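Local coordinates for hypothetical protein PH0495 (Pyrococcus horikoshii, PDB 1X3L) that catalyses the ATP-dependent phosphorylation of D-glycerate to 2-phosphoglycerate, preferring magnesium as its metal cofactor and accepting other nucleotides or pyrophosphate as phosphate donors, at residues Ile18-Pro23 and Ser269-Ala274; Cys61-Ala66 and Phe126-Gly131; Phe137-Glu142 and Ile173-Gly178; Leu157-Lys162 and Tyr227-Lys232; Gly342-Ile347 and Ile362-Thr367. One frame throughout, in Å; residues are numbered along the deposited sequence.

Contact 1 (Ile18-Pro23 and Ser269-Ala274)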
# COMPACT_ATOMS: atom_id res chain seq x y z
N ILE A 18 3.44 6.68 10.46
CA ILE A 18 2.45 7.35 9.63
C ILE A 18 3.09 8.42 8.76
O ILE A 18 2.77 8.54 7.58
CB ILE A 18 1.33 7.96 10.49
CG1 ILE A 18 0.59 6.84 11.23
CG2 ILE A 18 0.36 8.74 9.61
CD1 ILE A 18 -0.44 7.34 12.22
N LYS A 19 4.01 9.20 9.33
CA LYS A 19 4.69 10.26 8.57
C LYS A 19 5.52 9.68 7.43
O LYS A 19 5.55 10.23 6.33
CB LYS A 19 5.60 11.08 9.49
CG LYS A 19 4.87 11.88 10.56
CD LYS A 19 5.86 12.59 11.47
CE LYS A 19 5.17 13.25 12.65
NZ LYS A 19 6.15 13.87 13.60
N ALA A 20 6.20 8.57 7.69
CA ALA A 20 7.03 7.93 6.67
C ALA A 20 6.18 7.37 5.53
O ALA A 20 6.69 7.06 4.45
CB ALA A 20 7.87 6.82 7.30
N ALA A 21 4.87 7.23 5.78
CA ALA A 21 3.96 6.70 4.77
C ALA A 21 3.13 7.80 4.10
O ALA A 21 2.36 7.53 3.18
CB ALA A 21 3.04 5.65 5.38
N ASP A 22 3.29 9.04 4.56
CA ASP A 22 2.56 10.15 3.98
C ASP A 22 3.03 10.34 2.54
O ASP A 22 4.23 10.52 2.29
CB ASP A 22 2.81 11.44 4.76
CG ASP A 22 2.10 12.63 4.16
OD1 ASP A 22 0.86 12.61 4.12
OD2 ASP A 22 2.78 13.59 3.72
N PRO A 23 2.10 10.31 1.57
CA PRO A 23 2.47 10.46 0.16
C PRO A 23 3.34 11.69 -0.12
O PRO A 23 4.38 11.58 -0.78
CB PRO A 23 1.12 10.52 -0.55
CG PRO A 23 0.26 9.64 0.31
CD PRO A 23 0.64 10.10 1.70
N SER A 269 7.44 -1.75 5.13
CA SER A 269 8.85 -1.86 5.52
C SER A 269 9.48 -0.49 5.78
O SER A 269 10.22 -0.31 6.76
CB SER A 269 9.64 -2.58 4.42
OG SER A 269 11.02 -2.61 4.75
N ILE A 270 9.20 0.48 4.92
CA ILE A 270 9.75 1.82 5.09
C ILE A 270 9.22 2.44 6.37
O ILE A 270 9.94 3.16 7.07
CB ILE A 270 9.45 2.70 3.85
CG1 ILE A 270 10.37 2.29 2.70
CG2 ILE A 270 9.66 4.18 4.18
CD1 ILE A 270 10.04 2.93 1.37
N SER A 271 7.96 2.16 6.70
CA SER A 271 7.39 2.70 7.93
C SER A 271 7.98 1.98 9.15
O SER A 271 8.22 2.60 10.19
CB SER A 271 5.86 2.59 7.92
OG SER A 271 5.29 3.58 7.08
N CYS A 272 8.24 0.68 9.03
CA CYS A 272 8.82 -0.08 10.13
C CYS A 272 10.25 0.40 10.40
O CYS A 272 10.71 0.44 11.54
CB CYS A 272 8.84 -1.58 9.81
SG CYS A 272 7.20 -2.38 9.83
N GLU A 273 10.95 0.78 9.33
CA GLU A 273 12.32 1.26 9.47
C GLU A 273 12.30 2.64 10.14
O GLU A 273 13.18 2.95 10.95
CB GLU A 273 13.00 1.32 8.10
CG GLU A 273 13.10 -0.05 7.44
CD GLU A 273 13.66 -0.01 6.03
OE1 GLU A 273 13.53 1.03 5.36
OE2 GLU A 273 14.20 -1.04 5.57
N ALA A 274 11.30 3.44 9.82
CA ALA A 274 11.16 4.76 10.43
C ALA A 274 10.96 4.58 11.94
O ALA A 274 11.46 5.38 12.73
CB ALA A 274 9.98 5.52 9.82
O HOH W 1 6.28 4.23 4.24
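Ala-20 and Ala-274 meet methyl to methyl, CB to CB at 3.5 Å, in close helix-helix packing through alanines that joins the end of helix 6-20 to helix 268-281. Side chains this small let the two backbones draw close, and the CA atoms of Ala-20 and Ser-271 lie only 5.4 Å apart. The same Ala-20 CB also reaches Ile-270, whose CG2 stands 4.5 Å away; CG2 lies anti to the backbone N, which turns this branch toward the alanine. The carbonyl oxygen near the helix end is taken up by a water, 2.9 Å from Ala-20 O, that donates a second hydrogen bond of 3.1 Å to Ser-271 OG. One water thus joins the two segments, which share no direct hydrogen bond. Ala-21 follows with its CB 3.5 Å from Ser-271 OG, a methyl against a hydroxyl in a buried place. That hydroxyl is not left to the water alone, for Ser-271 OG is also hydrogen-bonded to Ala-17 O, one turn back on the first helix; serine suits the spot because it is short and can bond in both directions. Beyond, Asp-22 caps the next helix through Arg-25 N, and Pro-23 opens that helix, packing on helix 60-70. Helix 268-281 in turn lies on the mixed sheet, Ser-271 and Cys-272 on Ile-428 of strand 427-435, Cys-272 and Glu-273 on Ile-288 of strand 285-290.

Contact 2 (Cys61-Ala66 and Phe126-Gly131)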
# COMPACT_ATOMS: atom_id res chain seq x y z
N CYS A 61 -2.59 13.53 -6.52
CA CYS A 61 -2.42 14.96 -6.28
C CYS A 61 -1.40 15.27 -5.20
O CYS A 61 -0.59 16.19 -5.35
CB CYS A 61 -3.76 15.61 -5.94
SG CYS A 61 -4.91 15.66 -7.32
N GLU A 62 -1.44 14.53 -4.10
CA GLU A 62 -0.48 14.77 -3.03
C GLU A 62 0.95 14.50 -3.51
O GLU A 62 1.86 15.28 -3.24
CB GLU A 62 -0.82 13.93 -1.80
CG GLU A 62 -1.91 14.56 -0.94
CD GLU A 62 -1.48 15.88 -0.32
OE1 GLU A 62 -0.69 15.87 0.66
OE2 GLU A 62 -1.91 16.94 -0.82
N MET A 63 1.15 13.40 -4.23
CA MET A 63 2.48 13.08 -4.73
C MET A 63 2.94 14.13 -5.74
O MET A 63 4.08 14.58 -5.71
CB MET A 63 2.49 11.68 -5.35
CG MET A 63 2.37 10.57 -4.30
SD MET A 63 2.15 8.92 -4.98
CE MET A 63 3.86 8.49 -5.40
N ALA A 64 2.02 14.52 -6.63
CA ALA A 64 2.32 15.52 -7.65
C ALA A 64 2.70 16.86 -7.02
O ALA A 64 3.59 17.55 -7.49
CB ALA A 64 1.10 15.71 -8.56
N ARG A 65 2.00 17.22 -5.94
CA ARG A 65 2.26 18.48 -5.25
C ARG A 65 3.70 18.52 -4.72
O ARG A 65 4.35 19.56 -4.76
CB ARG A 65 1.26 18.64 -4.10
CG ARG A 65 1.31 19.99 -3.39
CD ARG A 65 0.08 20.19 -2.51
NE ARG A 65 -0.02 19.21 -1.43
CZ ARG A 65 0.66 19.28 -0.28
NH1 ARG A 65 1.50 20.29 -0.06
NH2 ARG A 65 0.51 18.34 0.64
N ALA A 66 4.19 17.38 -4.24
CA ALA A 66 5.55 17.30 -3.73
C ALA A 66 6.57 17.57 -4.84
O ALA A 66 7.55 18.29 -4.64
CB ALA A 66 5.80 15.92 -3.11
N PHE A 126 8.21 11.85 -14.49
CA PHE A 126 7.91 11.24 -13.20
C PHE A 126 6.59 10.48 -13.32
O PHE A 126 5.60 11.03 -13.80
CB PHE A 126 7.76 12.31 -12.11
CG PHE A 126 9.05 12.72 -11.48
CD1 PHE A 126 9.62 11.96 -10.46
CD2 PHE A 126 9.69 13.88 -11.89
CE1 PHE A 126 10.81 12.35 -9.87
CE2 PHE A 126 10.89 14.28 -11.30
CZ PHE A 126 11.45 13.51 -10.29
N ILE A 127 6.58 9.22 -12.90
CA ILE A 127 5.36 8.42 -12.92
C ILE A 127 5.08 8.18 -11.43
O ILE A 127 5.85 7.50 -10.76
CB ILE A 127 5.58 7.06 -13.62
CG1 ILE A 127 6.11 7.28 -15.04
CG2 ILE A 127 4.26 6.29 -13.67
CD1 ILE A 127 5.13 7.99 -15.97
N LEU A 128 4.00 8.76 -10.93
CA LEU A 128 3.65 8.65 -9.52
C LEU A 128 2.48 7.67 -9.35
O LEU A 128 1.36 7.94 -9.77
CB LEU A 128 3.30 10.04 -8.97
CG LEU A 128 4.33 11.14 -9.31
CD1 LEU A 128 3.92 12.47 -8.67
CD2 LEU A 128 5.71 10.73 -8.80
N ILE A 129 2.76 6.54 -8.71
CA ILE A 129 1.76 5.50 -8.54
C ILE A 129 1.33 5.22 -7.10
O ILE A 129 2.16 5.10 -6.19
CB ILE A 129 2.27 4.17 -9.17
CG1 ILE A 129 2.77 4.44 -10.59
CG2 ILE A 129 1.15 3.14 -9.19
CD1 ILE A 129 3.40 3.22 -11.27
N SER A 130 0.02 5.12 -6.90
CA SER A 130 -0.56 4.83 -5.59
C SER A 130 -1.77 3.92 -5.78
O SER A 130 -2.07 3.50 -6.90
CB SER A 130 -0.95 6.12 -4.86
OG SER A 130 -1.73 6.98 -5.67
N GLY A 131 -2.45 3.61 -4.68
CA GLY A 131 -3.60 2.72 -4.73
C GLY A 131 -4.74 3.15 -5.63
O GLY A 131 -5.03 4.34 -5.76
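Leu-128 drives one methyl into the backbone of helix 60-70: its CD1 lies 3.5 Å from Met-63 C and equally near Ala-64 N. The leucine CG stands beside its own backbone N (chi1 -49°), and the branch beyond it carries CD1 on to Met-63 CB at 3.7 Å and Ala-64 CB at 4.3 Å. Alanine, with a single methyl, leaves room for that approach. Met-63 and Leu-128 slide past one another in opposite directions, and the methionine, bent at chi3 (81°), brings CE back to within 3.9 Å of Leu-128 CB. Segments 61-66 and 126-129 run roughly antiparallel, at 146°, with their axes 8.6 Å apart; this is a helix laid on the parallel sheet of an alpha/beta domain, where Leu-128 also touches strands 51-56 and 188-194. Toward the end of the strand the fit is looser: Met-63 SD comes no nearer than 4.2 Å to Ser-130 CB, while the Ser-130 hydroxyl bonds to Ala-59 N, close to Lys-58, which probably binds substrate. The helix side turned from the strand is polar and partly exposed, and there Arg-65 grips Glu-62 side-on, NH2 to OE1 at 2.7 Å and NE to OE2, and makes a cation-pi contact with Tyr-24.

Contact 3 (Phe137-Glu142 and Ile173-Gly178)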
# COMPACT_ATOMS: atom_id res chain seq x y z
N PHE A 137 -6.89 4.60 -13.91
CA PHE A 137 -6.03 4.84 -15.06
C PHE A 137 -6.09 3.65 -16.01
O PHE A 137 -5.37 2.66 -15.83
CB PHE A 137 -4.60 5.04 -14.56
CG PHE A 137 -3.67 5.61 -15.58
CD1 PHE A 137 -3.68 6.97 -15.88
CD2 PHE A 137 -2.73 4.79 -16.20
CE1 PHE A 137 -2.76 7.51 -16.78
CE2 PHE A 137 -1.81 5.32 -17.11
CZ PHE A 137 -1.83 6.68 -17.39
N GLU A 138 -6.93 3.75 -17.03
CA GLU A 138 -7.07 2.65 -17.98
C GLU A 138 -7.45 3.09 -19.39
O GLU A 138 -8.19 4.05 -19.59
CB GLU A 138 -8.10 1.64 -17.46
CG GLU A 138 -8.37 0.47 -18.41
CD GLU A 138 -7.10 -0.24 -18.85
OE1 GLU A 138 -6.35 -0.73 -17.99
OE2 GLU A 138 -6.85 -0.31 -20.07
N LEU A 139 -6.92 2.35 -20.36
CA LEU A 139 -7.18 2.59 -21.77
C LEU A 139 -7.12 1.23 -22.47
O LEU A 139 -6.04 0.67 -22.67
CB LEU A 139 -6.11 3.53 -22.35
CG LEU A 139 -6.28 3.92 -23.82
CD1 LEU A 139 -7.64 4.58 -24.02
CD2 LEU A 139 -5.16 4.86 -24.24
N PRO A 140 -8.28 0.67 -22.83
CA PRO A 140 -8.36 -0.63 -23.50
C PRO A 140 -7.62 -0.66 -24.84
O PRO A 140 -7.44 0.37 -25.48
CB PRO A 140 -9.86 -0.85 -23.66
CG PRO A 140 -10.44 -0.07 -22.51
CD PRO A 140 -9.63 1.19 -22.54
N GLU A 141 -7.20 -1.86 -25.26
CA GLU A 141 -6.51 -2.03 -26.53
C GLU A 141 -7.47 -1.73 -27.69
O GLU A 141 -8.66 -1.53 -27.47
CB GLU A 141 -5.96 -3.45 -26.64
CG GLU A 141 -4.65 -3.68 -25.89
CD GLU A 141 -3.48 -2.89 -26.46
OE1 GLU A 141 -3.52 -2.53 -27.66
OE2 GLU A 141 -2.50 -2.63 -25.72
N GLU A 142 -6.95 -1.73 -28.91
CA GLU A 142 -7.78 -1.41 -30.07
C GLU A 142 -9.04 -2.26 -30.23
O GLU A 142 -9.03 -3.47 -30.06
CB GLU A 142 -6.94 -1.47 -31.36
CG GLU A 142 -6.71 -2.84 -31.98
CD GLU A 142 -5.99 -3.81 -31.06
OE1 GLU A 142 -5.16 -3.34 -30.25
OE2 GLU A 142 -6.24 -5.03 -31.17
N ILE A 173 -5.01 -6.58 -22.48
CA ILE A 173 -6.07 -5.90 -23.21
C ILE A 173 -6.09 -4.44 -22.80
O ILE A 173 -7.09 -3.74 -22.96
CB ILE A 173 -7.46 -6.51 -22.98
CG1 ILE A 173 -7.78 -6.58 -21.49
CG2 ILE A 173 -7.53 -7.89 -23.63
CD1 ILE A 173 -9.16 -7.12 -21.20
N SER A 174 -4.96 -3.99 -22.26
CA SER A 174 -4.79 -2.61 -21.82
C SER A 174 -3.58 -2.01 -22.51
O SER A 174 -2.55 -2.66 -22.64
CB SER A 174 -4.60 -2.56 -20.30
OG SER A 174 -4.14 -1.28 -19.90
N LYS A 175 -3.69 -0.75 -22.93
CA LYS A 175 -2.58 -0.09 -23.60
C LYS A 175 -1.57 0.53 -22.64
O LYS A 175 -0.51 1.00 -23.08
CB LYS A 175 -3.13 0.99 -24.54
CG LYS A 175 -4.00 0.43 -25.66
CD LYS A 175 -4.42 1.50 -26.67
CE LYS A 175 -3.22 2.10 -27.40
NZ LYS A 175 -3.64 3.14 -28.39
N VAL A 176 -1.86 0.53 -21.34
CA VAL A 176 -0.93 1.12 -20.38
C VAL A 176 -0.43 0.19 -19.28
O VAL A 176 0.61 0.45 -18.66
CB VAL A 176 -1.55 2.38 -19.73
CG1 VAL A 176 -1.72 3.47 -20.78
CG2 VAL A 176 -2.89 2.04 -19.11
N LYS A 177 -1.15 -0.89 -19.03
CA LYS A 177 -0.76 -1.84 -18.00
C LYS A 177 0.28 -2.83 -18.52
O LYS A 177 0.58 -2.85 -19.71
CB LYS A 177 -2.00 -2.59 -17.50
CG LYS A 177 -2.97 -1.72 -16.72
CD LYS A 177 -4.30 -2.43 -16.51
CE LYS A 177 -5.16 -1.70 -15.47
NZ LYS A 177 -5.31 -0.26 -15.76
N GLY A 178 0.85 -3.63 -17.62
CA GLY A 178 1.85 -4.60 -18.02
C GLY A 178 3.11 -3.98 -18.58
O GLY A 178 3.67 -4.47 -19.57
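Glu-138 and Lys-177 form a salt bridge between two irregular segments joined, at Pro-140 and Ser-174, by a single beta bridge, which ties the loop after helix 133-136 to the loop before helix 180-183. The glutamate leaves the backbone with CG anti to its N (chi1 178°), and its CB lies 3.8 Å from Lys-177 NZ. The chain then bends at chi2, which swings CD toward Ser-174 OG. OE1 meets Lys-177 NZ from the anti side, 25° out of the carboxylate plane, at 2.5 Å, an unusually short separation whose exact length is doubtful; OE2 takes a hydrogen bond of 2.9 Å from Ser-174 OG on its syn lone pair. NZ has a further partner in Ser-134 O. Serine suits its place because, having donated to Glu-138, its OG also accepts from the backbone N of Val-176 and of Lys-177, an ST turn and an ST motif. Val-176 CB sits 3.9 Å from Phe-137 CE2, and Phe-137 and Leu-139 pack on helix 103-118. Two backbone bonds flank the bridge: Glu-141 N to Ile-173 O at 3.0 Å, and Lys-175 N to Leu-139 O at 2.8 Å, the latter with an N-H...O angle of 175°.

Contact 4 (Leu157-Lys162 and Tyr227-Lys232). With EDO (1,2-ethanediol), chain F.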
# COMPACT_ATOMS: atom_id res chain seq x y z
N LEU A 157 -14.38 -13.15 -12.71
CA LEU A 157 -14.79 -13.28 -11.32
C LEU A 157 -15.92 -14.30 -11.20
O LEU A 157 -15.86 -15.23 -10.40
CB LEU A 157 -15.25 -11.93 -10.78
CG LEU A 157 -14.20 -10.82 -10.80
CD1 LEU A 157 -14.85 -9.49 -10.47
CD2 LEU A 157 -13.08 -11.13 -9.82
N LYS A 158 -16.96 -14.12 -12.01
CA LYS A 158 -18.11 -15.02 -12.00
C LYS A 158 -17.71 -16.50 -12.05
O LYS A 158 -18.37 -17.34 -11.45
CB LYS A 158 -19.03 -14.72 -13.19
CG LYS A 158 -20.16 -13.75 -12.89
CD LYS A 158 -21.12 -13.69 -14.08
CE LYS A 158 -22.34 -12.84 -13.77
NZ LYS A 158 -23.28 -12.81 -14.93
N SER A 159 -16.64 -16.80 -12.77
CA SER A 159 -16.19 -18.19 -12.90
C SER A 159 -15.11 -18.55 -11.89
O SER A 159 -14.51 -19.62 -11.97
CB SER A 159 -15.67 -18.44 -14.32
OG SER A 159 -14.54 -17.62 -14.58
N GLY A 160 -14.88 -17.66 -10.93
CA GLY A 160 -13.87 -17.92 -9.92
C GLY A 160 -12.49 -18.09 -10.53
O GLY A 160 -12.06 -19.21 -10.80
N ALA A 161 -11.81 -16.97 -10.75
CA ALA A 161 -10.47 -17.01 -11.33
C ALA A 161 -9.46 -16.42 -10.35
O ALA A 161 -9.75 -15.45 -9.66
CB ALA A 161 -10.45 -16.22 -12.63
N LYS A 162 -8.27 -17.02 -10.29
CA LYS A 162 -7.23 -16.54 -9.40
C LYS A 162 -6.88 -15.10 -9.78
O LYS A 162 -6.89 -14.74 -10.96
CB LYS A 162 -6.00 -17.44 -9.47
CG LYS A 162 -6.27 -18.87 -9.01
CD LYS A 162 -4.99 -19.68 -8.89
CE LYS A 162 -5.27 -21.12 -8.45
NZ LYS A 162 -4.02 -21.91 -8.23
N TYR A 227 -11.32 -21.50 -17.94
CA TYR A 227 -12.52 -21.17 -17.20
C TYR A 227 -13.74 -21.08 -18.10
O TYR A 227 -14.75 -20.46 -17.75
CB TYR A 227 -12.31 -19.85 -16.44
CG TYR A 227 -11.31 -19.98 -15.31
CD1 TYR A 227 -10.45 -18.93 -14.99
CD2 TYR A 227 -11.23 -21.15 -14.56
CE1 TYR A 227 -9.53 -19.04 -13.95
CE2 TYR A 227 -10.32 -21.27 -13.51
CZ TYR A 227 -9.47 -20.21 -13.21
OH TYR A 227 -8.58 -20.33 -12.18
N ASP A 228 -13.64 -21.71 -19.26
CA ASP A 228 -14.72 -21.74 -20.25
C ASP A 228 -15.44 -20.41 -20.48
O ASP A 228 -16.66 -20.37 -20.55
CB ASP A 228 -15.74 -22.82 -19.88
CG ASP A 228 -15.18 -24.22 -20.03
OD1 ASP A 228 -14.80 -24.59 -21.17
OD2 ASP A 228 -15.12 -24.95 -19.02
N ILE A 229 -14.67 -19.33 -20.60
CA ILE A 229 -15.26 -18.02 -20.85
C ILE A 229 -14.66 -17.42 -22.12
O ILE A 229 -14.99 -16.31 -22.51
CB ILE A 229 -15.03 -17.04 -19.68
CG1 ILE A 229 -13.54 -16.98 -19.34
CG2 ILE A 229 -15.85 -17.48 -18.47
CD1 ILE A 229 -13.22 -15.97 -18.25
N TRP A 230 -13.77 -18.18 -22.76
CA TRP A 230 -13.11 -17.75 -23.98
C TRP A 230 -14.14 -17.38 -25.05
O TRP A 230 -13.96 -16.40 -25.77
CB TRP A 230 -12.19 -18.86 -24.50
CG TRP A 230 -11.60 -18.58 -25.86
CD1 TRP A 230 -11.88 -19.25 -27.02
CD2 TRP A 230 -10.65 -17.57 -26.21
NE1 TRP A 230 -11.16 -18.72 -28.06
CE2 TRP A 230 -10.40 -17.68 -27.59
CE3 TRP A 230 -9.99 -16.57 -25.48
CZ2 TRP A 230 -9.51 -16.83 -28.27
CZ3 TRP A 230 -9.10 -15.72 -26.15
CH2 TRP A 230 -8.88 -15.86 -27.53
N GLU A 231 -15.20 -18.16 -25.14
CA GLU A 231 -16.25 -17.91 -26.12
C GLU A 231 -17.29 -16.94 -25.56
O GLU A 231 -18.08 -16.37 -26.30
CB GLU A 231 -16.94 -19.22 -26.51
CG GLU A 231 -16.04 -20.24 -27.19
CD GLU A 231 -15.55 -19.79 -28.56
OE1 GLU A 231 -14.74 -20.52 -29.17
OE2 GLU A 231 -15.97 -18.71 -29.02
N LYS A 232 -17.27 -16.75 -24.24
CA LYS A 232 -18.22 -15.86 -23.60
C LYS A 232 -17.80 -14.39 -23.61
O LYS A 232 -18.64 -13.50 -23.58
CB LYS A 232 -18.48 -16.31 -22.16
CG LYS A 232 -19.16 -17.67 -22.04
CD LYS A 232 -19.47 -18.00 -20.58
CE LYS A 232 -20.24 -19.31 -20.44
NZ LYS A 232 -19.44 -20.49 -20.87
C1 EDO F . -10.15 -21.47 -30.21
O1 EDO F . -8.72 -21.59 -30.18
C2 EDO F . -10.56 -20.29 -31.10
O2 EDO F . -11.98 -20.18 -31.13
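A Schellman motif ends helix 217-226, and Tyr-227, the residue just before its C-prime Asp-228, lays its ring against the turn that follows helix 146-158. Ala-161 reaches the ring obliquely, its CB 3.2 Å from Tyr-227 CE1, unusually close for two carbons. Over one face sits the carbonyl of Gly-160, whose O is 3.7 Å from Tyr-227 CZ and displaced toward the rim. Glycine fits here since its phi is positive, which lets the chain turn sharply out of the helix. At the root of the ring Ser-159 OG lies 3.7 Å from Tyr-227 CB and 4.1 Å from Ile-229 CG2, while bonding back to Leu-155 O of the preceding helical turn. Two interhelical turns of the helical part of the protein are thus apposed at its surface, without a hydrogen bond passing directly between them. The phenol bridges onward: Tyr-227 OH bonds to Glu-165 OE1, an oxygen that also receives Lys-162 N at the start of helix 163-171. Past the ring, Lys-232 curls its amine onto Asp-228 O, NZ to O at 2.8 Å, and an ethanediol molecule, probably from the crystallisation liquor, sets its C2 3.5 Å from Trp-230 NE1.

Contact 5 (Gly342-Ile347 and Ile362-Thr367)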
# COMPACT_ATOMS: atom_id res chain seq x y z
N GLY A 342 -11.96 -5.09 15.27
CA GLY A 342 -11.16 -5.30 14.07
C GLY A 342 -9.88 -6.06 14.37
O GLY A 342 -9.59 -6.35 15.53
N PRO A 343 -9.06 -6.37 13.34
CA PRO A 343 -7.80 -7.10 13.51
C PRO A 343 -6.84 -6.55 14.57
O PRO A 343 -6.55 -7.22 15.56
CB PRO A 343 -7.18 -7.06 12.11
CG PRO A 343 -8.37 -6.95 11.20
CD PRO A 343 -9.24 -5.95 11.94
N ASN A 344 -6.36 -5.33 14.37
CA ASN A 344 -5.41 -4.73 15.30
C ASN A 344 -5.98 -4.59 16.72
O ASN A 344 -5.29 -4.75 17.71
CB ASN A 344 -5.02 -3.35 14.76
CG ASN A 344 -4.14 -3.53 13.55
OD1 ASN A 344 -3.11 -4.20 13.59
ND2 ASN A 344 -4.58 -2.93 12.43
N GLN A 345 -7.28 -4.33 16.84
CA GLN A 345 -7.88 -4.25 18.16
C GLN A 345 -7.82 -5.63 18.81
O GLN A 345 -7.62 -5.74 20.02
CB GLN A 345 -9.32 -3.78 18.07
CG GLN A 345 -9.45 -2.33 17.62
CD GLN A 345 -10.87 -1.99 17.23
OE1 GLN A 345 -11.77 -1.95 18.06
NE2 GLN A 345 -11.08 -1.76 15.94
N GLU A 346 -7.99 -6.69 18.02
CA GLU A 346 -7.93 -8.03 18.61
C GLU A 346 -6.50 -8.44 18.94
O GLU A 346 -6.27 -9.18 19.89
CB GLU A 346 -8.62 -9.06 17.69
CG GLU A 346 -10.13 -9.11 17.93
CD GLU A 346 -10.80 -10.35 17.35
OE1 GLU A 346 -10.13 -11.39 17.22
OE2 GLU A 346 -12.02 -10.28 17.05
N ILE A 347 -5.53 -7.96 18.17
CA ILE A 347 -4.13 -8.27 18.44
C ILE A 347 -3.80 -7.70 19.82
O ILE A 347 -3.27 -8.39 20.69
CB ILE A 347 -3.18 -7.60 17.43
CG1 ILE A 347 -3.25 -8.33 16.08
CG2 ILE A 347 -1.76 -7.59 17.98
CD1 ILE A 347 -2.37 -7.69 15.00
N ILE A 362 2.12 -2.67 23.89
CA ILE A 362 1.89 -3.18 22.55
C ILE A 362 0.86 -2.29 21.89
O ILE A 362 -0.23 -2.07 22.44
CB ILE A 362 1.36 -4.64 22.54
CG1 ILE A 362 2.47 -5.62 22.91
CG2 ILE A 362 0.82 -4.98 21.14
CD1 ILE A 362 2.03 -7.07 22.96
N VAL A 363 1.20 -1.74 20.73
CA VAL A 363 0.26 -0.92 20.00
C VAL A 363 0.19 -1.50 18.59
O VAL A 363 1.21 -1.64 17.92
CB VAL A 363 0.68 0.58 19.99
CG1 VAL A 363 2.07 0.75 19.42
CG2 VAL A 363 -0.32 1.39 19.18
N ALA A 364 -1.01 -1.88 18.17
CA ALA A 364 -1.22 -2.45 16.84
C ALA A 364 -2.18 -1.50 16.11
O ALA A 364 -3.24 -1.18 16.63
CB ALA A 364 -1.85 -3.84 16.95
N PHE A 365 -1.80 -1.07 14.91
CA PHE A 365 -2.65 -0.13 14.19
C PHE A 365 -2.56 -0.28 12.68
O PHE A 365 -1.55 -0.73 12.14
CB PHE A 365 -2.26 1.30 14.57
CG PHE A 365 -0.85 1.67 14.20
CD1 PHE A 365 -0.59 2.47 13.09
CD2 PHE A 365 0.22 1.20 14.95
CE1 PHE A 365 0.72 2.80 12.73
CE2 PHE A 365 1.54 1.53 14.60
CZ PHE A 365 1.78 2.32 13.49
N ASP A 366 -3.64 0.10 12.00
CA ASP A 366 -3.70 0.05 10.55
C ASP A 366 -3.36 1.47 10.08
O ASP A 366 -4.01 2.43 10.50
CB ASP A 366 -5.12 -0.31 10.10
CG ASP A 366 -5.16 -0.86 8.69
OD1 ASP A 366 -4.55 -0.25 7.79
OD2 ASP A 366 -5.82 -1.90 8.48
N THR A 367 -2.36 1.60 9.21
CA THR A 367 -1.95 2.91 8.74
C THR A 367 -3.00 3.64 7.90
O THR A 367 -2.83 4.82 7.60
CB THR A 367 -0.63 2.85 7.93
OG1 THR A 367 -0.78 1.95 6.83
CG2 THR A 367 0.52 2.38 8.84
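Asn-344 ND2 donates to Ser-427 OG on strand 427-435, and in doing so it is laid over the backbone of strand 359-366, 3.3 Å from Phe-365 C. It also stands 3.2 Å from Asp-366 N, but both atoms are donors and no bond joins them. On the same amide, OD1 meets Ala-364 CB at 3.6 Å, while Asn-344 CB rests 3.4 Å from Ala-364 O. Chi1 (-72°) sets CG beside the backbone N, and chi2 (-55°) then turns OD1 and ND2; asparagine suits a buried place where one part of the group must pack and another must bond. Ala-364 is small enough to let the helix come in, its CA 5.0 Å from that of Asn-344. One turn on, Ile-347 adds CG2 against Ala-364 CB at 3.9 Å and also packs on Val-429. The helix start is held from elsewhere, by Asp-371, whose carboxylate accepts from the backbone N of Asn-344 and of Gln-345. Segments 343-347 and 362-366 run nearly antiparallel, 172° between their directions and 7.0 Å between axes, as expected in the alpha/beta fold of the MOFRL region for a helix packed on the mixed sheet, followed by a strand that runs back beneath it.

In the fold
From the N terminus, helix 6-20 opens the widest loop, closed by contact 1 only at helix 268-281; contacts 2, 3 and 4 all nest inside it. Contact 2 closes first, bringing strand 124-129 of the parallel sheet back to helix 60-70, and it touches contact 1 through Pro-23 against Met-63 and Glu-62. Contacts 3 and 4 come next and cross, their segments alternating along the chain, so that the loops and helices beyond strand 124-129 are tied twice, at centres about 20 Å apart. Contact 5 follows in series, closing a short loop between helix 343-351 and strand 359-366 of the mixed sheet, its centre about 28 Å from that of contact 2. Contact 1 lies between these two sheet regions.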